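PDB 1UP7: 6-phospho-beta-glucosidase BglT from Thermotoga maritima, which hydrolyses cellobiose 6'-phosphate to glucose 6-phosphate and glucose, using NAD(+) and a manganese ion as cofactors. Local coordinates for residues L22-D28 with A301-R305; R1-V7 with R30-F36. All blocks are in the same frame, centred on the assembly; numbering follows the deposited sequence.

Contact 1 (L22-D28 with A301-R305); sequences LLDISED and AHLIR
The guanidinium of Arg305 meets Asp28 at its edge: OD2 of Asp28 lies near the plane, 4.0 Å from NE of Arg305, a long salt bridge with the carboxylate turned 51° from the guanidinium. On one face of that guanidinium sits CA of His302, and in return NH2 of Arg305 stands 3.0 Å above the plane of the His302 imidazole, over its centre. CG2 of Ile25 comes at both flat groups obliquely, 4.2 Å from CD2 of His302. Ile25 is the knob here, seated in a hole formed by Ala301, His302, Ile304 and Arg305, as helix 15-25 of the Rossmann-type NAD domain packs against helix 296-308 of the C-terminal part. With CG1 between the backbone N and the carbonyl carbon (chi1 67°), both branches bear on the Ala301 carbonyl and on the start of the Arg305 side chain; CD1 is the closer to O of Ala301, at 3.4 Å. The carbonyl of Ala301 already accepts N of Arg305, its regular helix bond. One turn earlier, CD2 of Leu22 lies 4.2 Å from CB of Ala301, and on the buried side Ile304 continues onto Tyr76 and Ile78 of the central sheet.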
ATOM      1  N   LEU A  22       5.353  40.440  -4.961  1.00 18.16           N
ATOM      2  CA  LEU A  22       5.310  40.318  -6.412  1.00 18.11           C
ATOM      3  C   LEU A  22       6.274  41.292  -7.093  1.00 18.52           C
ATOM      4  O   LEU A  22       6.899  40.946  -8.091  1.00 18.71           O
ATOM      5  CB  LEU A  22       3.881  40.463  -6.946  1.00 17.28           C
ATOM      6  CG  LEU A  22       2.895  39.380  -6.491  1.00 17.00           C
ATOM      7  CD1 LEU A  22       1.435  39.699  -6.923  1.00 15.74           C
ATOM      8  CD2 LEU A  22       3.334  38.021  -7.006  1.00 15.01           C
ATOM      9  N   LEU A  23       6.415  42.492  -6.534  1.00 18.64           N
ATOM     10  CA  LEU A  23       7.374  43.458  -7.046  1.00 18.92           C
ATOM     11  C   LEU A  23       8.788  42.911  -6.947  1.00 19.11           C
ATOM     12  O   LEU A  23       9.577  43.080  -7.865  1.00 18.91           O
ATOM     13  CB  LEU A  23       7.282  44.795  -6.293  1.00 18.23           C
ATOM     14  CG  LEU A  23       6.124  45.751  -6.655  1.00 19.45           C
ATOM     15  CD1 LEU A  23       5.934  46.825  -5.557  1.00 17.85           C
ATOM     16  CD2 LEU A  23       6.226  46.381  -8.064  1.00 14.99           C
ATOM     17  N   ASP A  24       9.093  42.259  -5.826  1.00 19.78           N
ATOM     18  CA  ASP A  24      10.426  41.724  -5.558  1.00 20.72           C
ATOM     19  C   ASP A  24      10.831  40.625  -6.543  1.00 20.47           C
ATOM     20  O   ASP A  24      11.980  40.554  -6.934  1.00 21.05           O
ATOM     21  CB  ASP A  24      10.524  41.178  -4.122  1.00 21.45           C
ATOM     22  CG  ASP A  24      10.670  42.275  -3.057  1.00 24.50           C
ATOM     23  OD1 ASP A  24      10.918  43.476  -3.373  1.00 26.89           O
ATOM     24  OD2 ASP A  24      10.538  42.019  -1.833  1.00 28.92           O
ATOM     25  N   ILE A  25       9.897  39.762  -6.932  1.00 20.16           N
ATOM     26  CA  ILE A  25      10.211  38.707  -7.897  1.00 19.91           C
ATOM     27  C   ILE A  25      10.125  39.212  -9.347  1.00 20.44           C
ATOM     28  O   ILE A  25      10.605  38.543 -10.280  1.00 20.70           O
ATOM     29  CB  ILE A  25       9.353  37.415  -7.664  1.00 19.59           C
ATOM     30  CG1 ILE A  25       7.858  37.653  -7.965  1.00 18.91           C
ATOM     31  CG2 ILE A  25       9.569  36.856  -6.219  1.00 17.71           C
ATOM     32  CD1 ILE A  25       7.137  36.435  -8.493  1.00 15.12           C
ATOM     33  N   SER A  26       9.567  40.414  -9.527  1.00 20.49           N
ATOM     34  CA  SER A  26       9.336  40.974 -10.865  1.00 20.55           C
ATOM     35  C   SER A  26      10.625  41.309 -11.607  1.00 20.64           C
ATOM     36  O   SER A  26      10.603  41.587 -12.801  1.00 20.47           O
ATOM     37  CB  SER A  26       8.378  42.180 -10.811  1.00 20.37           C
ATOM     38  OG  SER A  26       9.085  43.401 -10.703  1.00 20.95           O
ATOM     39  N   GLU A  27      11.744  41.256 -10.898  1.00 21.40           N
ATOM     40  CA  GLU A  27      13.072  41.390 -11.507  1.00 22.18           C
ATOM     41  C   GLU A  27      13.618  40.050 -12.014  1.00 22.11           C
ATOM     42  O   GLU A  27      14.510  40.029 -12.863  1.00 22.36           O
ATOM     43  CB  GLU A  27      14.069  41.958 -10.491  1.00 22.84           C
ATOM     44  CG  GLU A  27      14.026  43.469 -10.273  1.00 25.63           C
ATOM     45  CD  GLU A  27      14.165  43.830  -8.791  1.00 29.50           C
ATOM     46  OE1 GLU A  27      13.239  43.464  -7.993  1.00 29.25           O
ATOM     47  OE2 GLU A  27      15.203  44.467  -8.426  1.00 29.15           O
ATOM     48  N   ASP A  28      13.114  38.942 -11.465  1.00 22.26           N
ATOM     49  CA  ASP A  28      13.542  37.600 -11.880  1.00 22.58           C
ATOM     50  C   ASP A  28      12.595  37.028 -12.938  1.00 22.13           C
ATOM     51  O   ASP A  28      13.031  36.290 -13.815  1.00 22.26           O
ATOM     52  CB  ASP A  28      13.600  36.627 -10.677  1.00 23.10           C
ATOM     53  CG  ASP A  28      14.436  37.160  -9.492  1.00 26.05           C
ATOM     54  OD1 ASP A  28      15.545  37.713  -9.724  1.00 29.44           O
ATOM     55  OD2 ASP A  28      14.060  37.053  -8.287  1.00 28.20           O
ATOM     56  N   ALA A 301       4.811  34.653  -3.450  1.00 18.40           N
ATOM     57  CA  ALA A 301       5.608  35.236  -4.518  1.00 18.47           C
ATOM     58  C   ALA A 301       6.783  34.326  -4.879  1.00 18.55           C
ATOM     59  O   ALA A 301       7.068  34.117  -6.069  1.00 18.44           O
ATOM     60  CB  ALA A 301       6.109  36.635  -4.118  1.00 17.77           C
ATOM     61  N   HIS A 302       7.456  33.814  -3.851  1.00 18.64           N
ATOM     62  CA  HIS A 302       8.562  32.888  -4.019  1.00 19.60           C
ATOM     63  C   HIS A 302       8.090  31.601  -4.718  1.00 18.91           C
ATOM     64  O   HIS A 302       8.761  31.115  -5.637  1.00 18.80           O
ATOM     65  CB  HIS A 302       9.222  32.608  -2.657  1.00 20.24           C
ATOM     66  CG  HIS A 302      10.236  33.641  -2.261  1.00 25.55           C
ATOM     67  ND1 HIS A 302      11.384  33.332  -1.553  1.00 28.69           N
ATOM     68  CD2 HIS A 302      10.290  34.978  -2.499  1.00 26.64           C
ATOM     69  CE1 HIS A 302      12.092  34.433  -1.362  1.00 28.65           C
ATOM     70  NE2 HIS A 302      11.450  35.443  -1.925  1.00 28.81           N
ATOM     71  N   LEU A 303       6.922  31.093  -4.310  1.00 18.33           N
ATOM     72  CA  LEU A 303       6.289  29.942  -4.959  1.00 18.57           C
ATOM     73  C   LEU A 303       6.043  30.195  -6.452  1.00 18.59           C
ATOM     74  O   LEU A 303       6.426  29.385  -7.302  1.00 18.92           O
ATOM     75  CB  LEU A 303       4.987  29.531  -4.259  1.00 17.62           C
ATOM     76  CG  LEU A 303       4.300  28.335  -4.942  1.00 18.97           C
ATOM     77  CD1 LEU A 303       5.213  27.067  -4.951  1.00 16.63           C
ATOM     78  CD2 LEU A 303       2.890  28.013  -4.373  1.00 17.63           C
ATOM     79  N   ILE A 304       5.441  31.342  -6.762  1.00 18.39           N
ATOM     80  CA  ILE A 304       5.137  31.715  -8.141  1.00 18.13           C
ATOM     81  C   ILE A 304       6.428  31.889  -8.979  1.00 18.13           C
ATOM     82  O   ILE A 304       6.521  31.430 -10.103  1.00 18.08           O
ATOM     83  CB  ILE A 304       4.210  32.984  -8.183  1.00 17.72           C
ATOM     84  CG1 ILE A 304       2.776  32.609  -7.847  1.00 17.69           C
ATOM     85  CG2 ILE A 304       4.226  33.666  -9.567  1.00 17.43           C
ATOM     86  CD1 ILE A 304       1.844  33.819  -7.571  1.00 17.63           C
ATOM     87  N   ARG A 305       7.414  32.552  -8.401  1.00 18.34           N
ATOM     88  CA  ARG A 305       8.724  32.717  -9.001  1.00 18.72           C
ATOM     89  C   ARG A 305       9.331  31.363  -9.412  1.00 19.00           C
ATOM     90  O   ARG A 305       9.774  31.202 -10.544  1.00 19.43           O
ATOM     91  CB  ARG A 305       9.624  33.448  -8.001  1.00 18.52           C
ATOM     92  CG  ARG A 305      10.998  33.872  -8.487  1.00 20.23           C
ATOM     93  CD  ARG A 305      12.137  33.200  -7.715  1.00 22.41           C
ATOM     94  NE  ARG A 305      12.499  33.881  -6.486  1.00 23.78           N
ATOM     95  CZ  ARG A 305      12.589  33.312  -5.277  1.00 25.72           C
ATOM     96  NH1 ARG A 305      12.323  32.023  -5.065  1.00 24.83           N
ATOM     97  NH2 ARG A 305      12.949  34.063  -4.255  1.00 28.13           N
TER

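Contact 2 (R1-V7 with R30-F36); sequences RHMRIAV and RIDEVIF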
ATOM      1  N   ARG A   1       3.900  34.368 -23.396  1.00 51.81           N
ATOM      2  CA  ARG A   1       4.963  34.911 -22.496  1.00 51.31           C
ATOM      3  C   ARG A   1       4.472  36.107 -21.663  1.00 49.29           C
ATOM      4  O   ARG A   1       4.982  36.352 -20.551  1.00 49.89           O
ATOM      5  CB  ARG A   1       6.202  35.313 -23.300  1.00 52.59           C
ATOM      6  CG  ARG A   1       7.507  35.050 -22.552  1.00 55.73           C
ATOM      7  CD  ARG A   1       8.298  36.303 -22.200  1.00 60.32           C
ATOM      8  NE  ARG A   1       9.223  36.056 -21.083  1.00 64.14           N
ATOM      9  CZ  ARG A   1      10.331  36.754 -20.848  1.00 65.66           C
ATOM     10  NH1 ARG A   1      10.666  37.764 -21.650  1.00 67.09           N
ATOM     11  NH2 ARG A   1      11.103  36.451 -19.804  1.00 66.07           N
ATOM     12  N   HIS A   2       3.520  36.860 -22.215  1.00 45.67           N
ATOM     13  CA  HIS A   2       2.757  37.827 -21.422  1.00 41.99           C
ATOM     14  C   HIS A   2       2.032  37.042 -20.312  1.00 37.09           C
ATOM     15  O   HIS A   2       1.314  36.056 -20.603  1.00 38.89           O
ATOM     16  CB  HIS A   2       1.761  38.607 -22.303  1.00 43.83           C
ATOM     17  CG  HIS A   2       0.533  39.086 -21.577  1.00 49.23           C
ATOM     18  ND1 HIS A   2       0.350  40.409 -21.211  1.00 53.33           N
ATOM     19  CD2 HIS A   2      -0.591  38.431 -21.185  1.00 53.65           C
ATOM     20  CE1 HIS A   2      -0.821  40.543 -20.609  1.00 54.45           C
ATOM     21  NE2 HIS A   2      -1.411  39.356 -20.576  1.00 56.05           N
ATOM     22  N   MET A   3       2.199  37.493 -19.068  1.00 26.12           N
ATOM     23  CA  MET A   3       1.831  36.739 -17.861  1.00 23.47           C
ATOM     24  C   MET A   3       0.955  37.569 -16.915  1.00 21.96           C
ATOM     25  O   MET A   3       1.272  38.721 -16.579  1.00 21.68           O
ATOM     26  CB  MET A   3       3.096  36.294 -17.125  1.00 23.38           C
ATOM     27  CG  MET A   3       2.883  35.126 -16.201  1.00 23.88           C
ATOM     28  SD  MET A   3       2.496  35.645 -14.507  1.00 26.60           S
ATOM     29  CE  MET A   3       4.111  35.590 -13.689  1.00 25.06           C
ATOM     30  N   ARG A   4      -0.145  36.979 -16.482  1.00 20.91           N
ATOM     31  CA  ARG A   4      -1.091  37.691 -15.640  1.00 20.32           C
ATOM     32  C   ARG A   4      -1.378  36.933 -14.346  1.00 18.86           C
ATOM     33  O   ARG A   4      -1.604  35.731 -14.370  1.00 18.50           O
ATOM     34  CB  ARG A   4      -2.393  37.947 -16.408  1.00 20.42           C
ATOM     35  CG  ARG A   4      -3.458  38.561 -15.510  1.00 22.76           C
ATOM     36  CD  ARG A   4      -4.859  38.340 -15.956  1.00 24.07           C
ATOM     37  NE  ARG A   4      -5.297  39.398 -16.862  1.00 25.48           N
ATOM     38  CZ  ARG A   4      -6.580  39.614 -17.200  1.00 27.57           C
ATOM     39  NH1 ARG A   4      -7.565  38.826 -16.696  1.00 25.52           N
ATOM     40  NH2 ARG A   4      -6.868  40.608 -18.048  1.00 23.20           N
ATOM     41  N   ILE A   5      -1.369  37.650 -13.229  1.00 18.15           N
ATOM     42  CA  ILE A   5      -1.739  37.081 -11.924  1.00 17.47           C
ATOM     43  C   ILE A   5      -3.083  37.651 -11.452  1.00 17.50           C
ATOM     44  O   ILE A   5      -3.240  38.867 -11.369  1.00 17.54           O
ATOM     45  CB  ILE A   5      -0.655  37.380 -10.853  1.00 17.31           C
ATOM     46  CG1 ILE A   5       0.749  36.901 -11.269  1.00 16.48           C
ATOM     47  CG2 ILE A   5      -1.058  36.827  -9.474  1.00 15.67           C
ATOM     48  CD1 ILE A   5       1.827  37.407 -10.288  1.00 15.17           C
ATOM     49  N   ALA A   6      -4.043  36.781 -11.143  1.00 17.20           N
ATOM     50  CA  ALA A   6      -5.292  37.229 -10.523  1.00 17.33           C
ATOM     51  C   ALA A   6      -5.237  37.089  -9.000  1.00 17.30           C
ATOM     52  O   ALA A   6      -4.688  36.115  -8.464  1.00 17.43           O
ATOM     53  CB  ALA A   6      -6.521  36.474 -11.087  1.00 16.61           C
ATOM     54  N   VAL A   7      -5.787  38.087  -8.316  1.00 16.83           N
ATOM     55  CA  VAL A   7      -5.851  38.103  -6.867  1.00 16.43           C
ATOM     56  C   VAL A   7      -7.320  38.202  -6.431  1.00 16.83           C
ATOM     57  O   VAL A   7      -7.989  39.224  -6.687  1.00 16.50           O
ATOM     58  CB  VAL A   7      -5.031  39.275  -6.242  1.00 15.84           C
ATOM     59  CG1 VAL A   7      -5.178  39.275  -4.706  1.00 14.47           C
ATOM     60  CG2 VAL A   7      -3.592  39.233  -6.642  1.00 14.38           C
ATOM     61  N   ARG A  30       8.923  37.790 -15.487  1.00 21.03           N
ATOM     62  CA  ARG A  30       8.117  38.799 -16.125  1.00 21.01           C
ATOM     63  C   ARG A  30       6.668  38.734 -15.593  1.00 20.67           C
ATOM     64  O   ARG A  30       6.038  37.675 -15.575  1.00 20.89           O
ATOM     65  CB  ARG A  30       8.248  38.640 -17.640  1.00 20.95           C
ATOM     66  CG  ARG A  30       6.990  38.818 -18.441  1.00 23.50           C
ATOM     67  CD  ARG A  30       7.257  39.005 -19.927  1.00 24.86           C
ATOM     68  NE  ARG A  30       6.237  39.827 -20.567  1.00 25.90           N
ATOM     69  CZ  ARG A  30       6.466  40.614 -21.617  1.00 27.40           C
ATOM     70  NH1 ARG A  30       7.688  40.695 -22.146  1.00 26.34           N
ATOM     71  NH2 ARG A  30       5.472  41.330 -22.136  1.00 26.99           N
ATOM     72  N   ILE A  31       6.181  39.863 -15.091  1.00 20.00           N
ATOM     73  CA  ILE A  31       4.790  39.990 -14.690  1.00 19.27           C
ATOM     74  C   ILE A  31       4.200  41.162 -15.471  1.00 19.34           C
ATOM     75  O   ILE A  31       4.658  42.292 -15.336  1.00 19.14           O
ATOM     76  CB  ILE A  31       4.663  40.222 -13.151  1.00 19.43           C
ATOM     77  CG1 ILE A  31       5.158  39.014 -12.352  1.00 19.47           C
ATOM     78  CG2 ILE A  31       3.198  40.508 -12.742  1.00 18.87           C
ATOM     79  CD1 ILE A  31       5.322  39.315 -10.862  1.00 18.76           C
ATOM     80  N   ASP A  32       3.187  40.908 -16.292  1.00 19.50           N
ATOM     81  CA  ASP A  32       2.638  42.002 -17.100  1.00 20.08           C
ATOM     82  C   ASP A  32       1.506  42.721 -16.402  1.00 19.85           C
ATOM     83  O   ASP A  32       1.399  43.941 -16.483  1.00 19.15           O
ATOM     84  CB  ASP A  32       2.214  41.522 -18.478  1.00 20.41           C
ATOM     85  CG  ASP A  32       3.365  40.950 -19.247  1.00 22.28           C
ATOM     86  OD1 ASP A  32       4.114  41.736 -19.864  1.00 24.72           O
ATOM     87  OD2 ASP A  32       3.622  39.725 -19.261  1.00 25.49           O
ATOM     88  N   GLU A  33       0.661  41.959 -15.710  1.00 19.94           N
ATOM     89  CA  GLU A  33      -0.433  42.559 -14.965  1.00 19.90           C
ATOM     90  C   GLU A  33      -0.877  41.746 -13.753  1.00 19.05           C
ATOM     91  O   GLU A  33      -0.773  40.520 -13.716  1.00 18.97           O
ATOM     92  CB  GLU A  33      -1.608  42.904 -15.879  1.00 20.33           C
ATOM     93  CG  GLU A  33      -2.055  41.763 -16.785  1.00 24.30           C
ATOM     94  CD  GLU A  33      -3.125  42.184 -17.793  1.00 26.98           C
ATOM     95  OE1 GLU A  33      -2.900  43.191 -18.491  1.00 27.90           O
ATOM     96  OE2 GLU A  33      -4.187  41.511 -17.885  1.00 28.60           O
ATOM     97  N   VAL A  34      -1.324  42.474 -12.741  1.00 18.45           N
ATOM     98  CA  VAL A  34      -2.004  41.896 -11.600  1.00 18.10           C
ATOM     99  C   VAL A  34      -3.427  42.444 -11.585  1.00 18.02           C
ATOM    100  O   VAL A  34      -3.640  43.658 -11.567  1.00 17.55           O
ATOM    101  CB  VAL A  34      -1.243  42.149 -10.284  1.00 17.58           C
ATOM    102  CG1 VAL A  34      -1.961  41.497  -9.128  1.00 16.04           C
ATOM    103  CG2 VAL A  34       0.193  41.575 -10.408  1.00 18.10           C
ATOM    104  N   ILE A  35      -4.392  41.536 -11.655  1.00 17.82           N
ATOM    105  CA  ILE A  35      -5.789  41.936 -11.649  1.00 17.84           C
ATOM    106  C   ILE A  35      -6.489  41.489 -10.363  1.00 17.57           C
ATOM    107  O   ILE A  35      -6.315  40.352  -9.898  1.00 17.70           O
ATOM    108  CB  ILE A  35      -6.501  41.435 -12.906  1.00 17.80           C
ATOM    109  CG1 ILE A  35      -7.913  42.026 -12.984  1.00 18.01           C
ATOM    110  CG2 ILE A  35      -6.566  39.931 -12.890  1.00 17.78           C
ATOM    111  CD1 ILE A  35      -8.474  42.073 -14.422  1.00 22.27           C
ATOM    112  N   PHE A  36      -7.286  42.398  -9.816  1.00 16.91           N
ATOM    113  CA  PHE A  36      -7.895  42.238  -8.508  1.00 17.05           C
ATOM    114  C   PHE A  36      -9.401  42.099  -8.625  1.00 17.27           C
ATOM    115  O   PHE A  36     -10.025  42.830  -9.390  1.00 17.16           O
ATOM    116  CB  PHE A  36      -7.546  43.444  -7.599  1.00 16.56           C
ATOM    117  CG  PHE A  36      -6.096  43.548  -7.263  1.00 16.03           C
ATOM    118  CD1 PHE A  36      -5.569  42.842  -6.173  1.00 16.65           C
ATOM    119  CD2 PHE A  36      -5.238  44.310  -8.048  1.00 15.93           C
ATOM    120  CE1 PHE A  36      -4.204  42.919  -5.843  1.00 17.03           C
ATOM    121  CE2 PHE A  36      -3.861  44.393  -7.749  1.00 17.01           C
ATOM    122  CZ  PHE A  36      -3.345  43.700  -6.621  1.00 16.73           C
TER
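Arg4 grips Glu33 side-on, NE and NH2 both bonding OE2 of Glu33, at 2.6 Å from NE. Guanidinium and carboxylate are nearly coplanar, 19° apart; NE is received by the anti lone pair of OE2, NH2 nearly along its C-O axis. CD1 of Ile35 lies over the rim of one guanidinium face, while Arg4 NH1 bonds the carbonyls of Gly69 and Ala70.

The tight part is the parallel pairing of strands 4-7 and 33-36, which helix 15-25 connects in the first beta-alpha-beta unit of the Rossmann fold. Ile5 N bonds Glu33 O, Ile35 N bonds Ile5 O at 2.9 Å, and Val7 N bonds Ile35 O. On the face carrying Ile5, Val7, Val34 and Phe36, CB of Val7 meets CD1 of Phe36 at 3.6 Å, and Leu18, Val19 and Leu22 of helix 15-25 pack over it.

Toward the chain start the pairing gives way to exposed side chains. CD of Arg30 lies over one face of the Arg1 guanidinium, 3.7 Å from CD of Arg1. Asp32 still ties the segments together: its OD2 takes Met3 N on the anti side at 2.7 Å and Arg30 NE through the syn lone pair, while Asp32 N returns a bond to Met3 O. Two N-H donors on one carboxylate oxygen would probably favour the ionised form of Asp32, its charge offsetting that of Arg30 beside Arg1.

The centres of the two contacts lie 11 Å apart, and their segments alternate along the chain: 1-7, 22-28, 30-36, then 301-305 far downstream. Contact 2 pairs the strands at either end of the first beta-alpha-beta unit; contact 1 takes the end of the connecting helix 15-25 and sets it against helix 296-308. That helix end therefore packs both ways. CD2 of Leu22 reaches CD1 of Ile5 at 3.7 Å, and CD1 of Ile25 touches CD1 of Ile31 at 4.1 Å. Here helix 15-25 lies between the nucleotide-binding sheet and helix 296-308, though Ile304 also touches the sheet directly; the C-terminal region also contributes to the NAD and glucose 6-phosphate pockets.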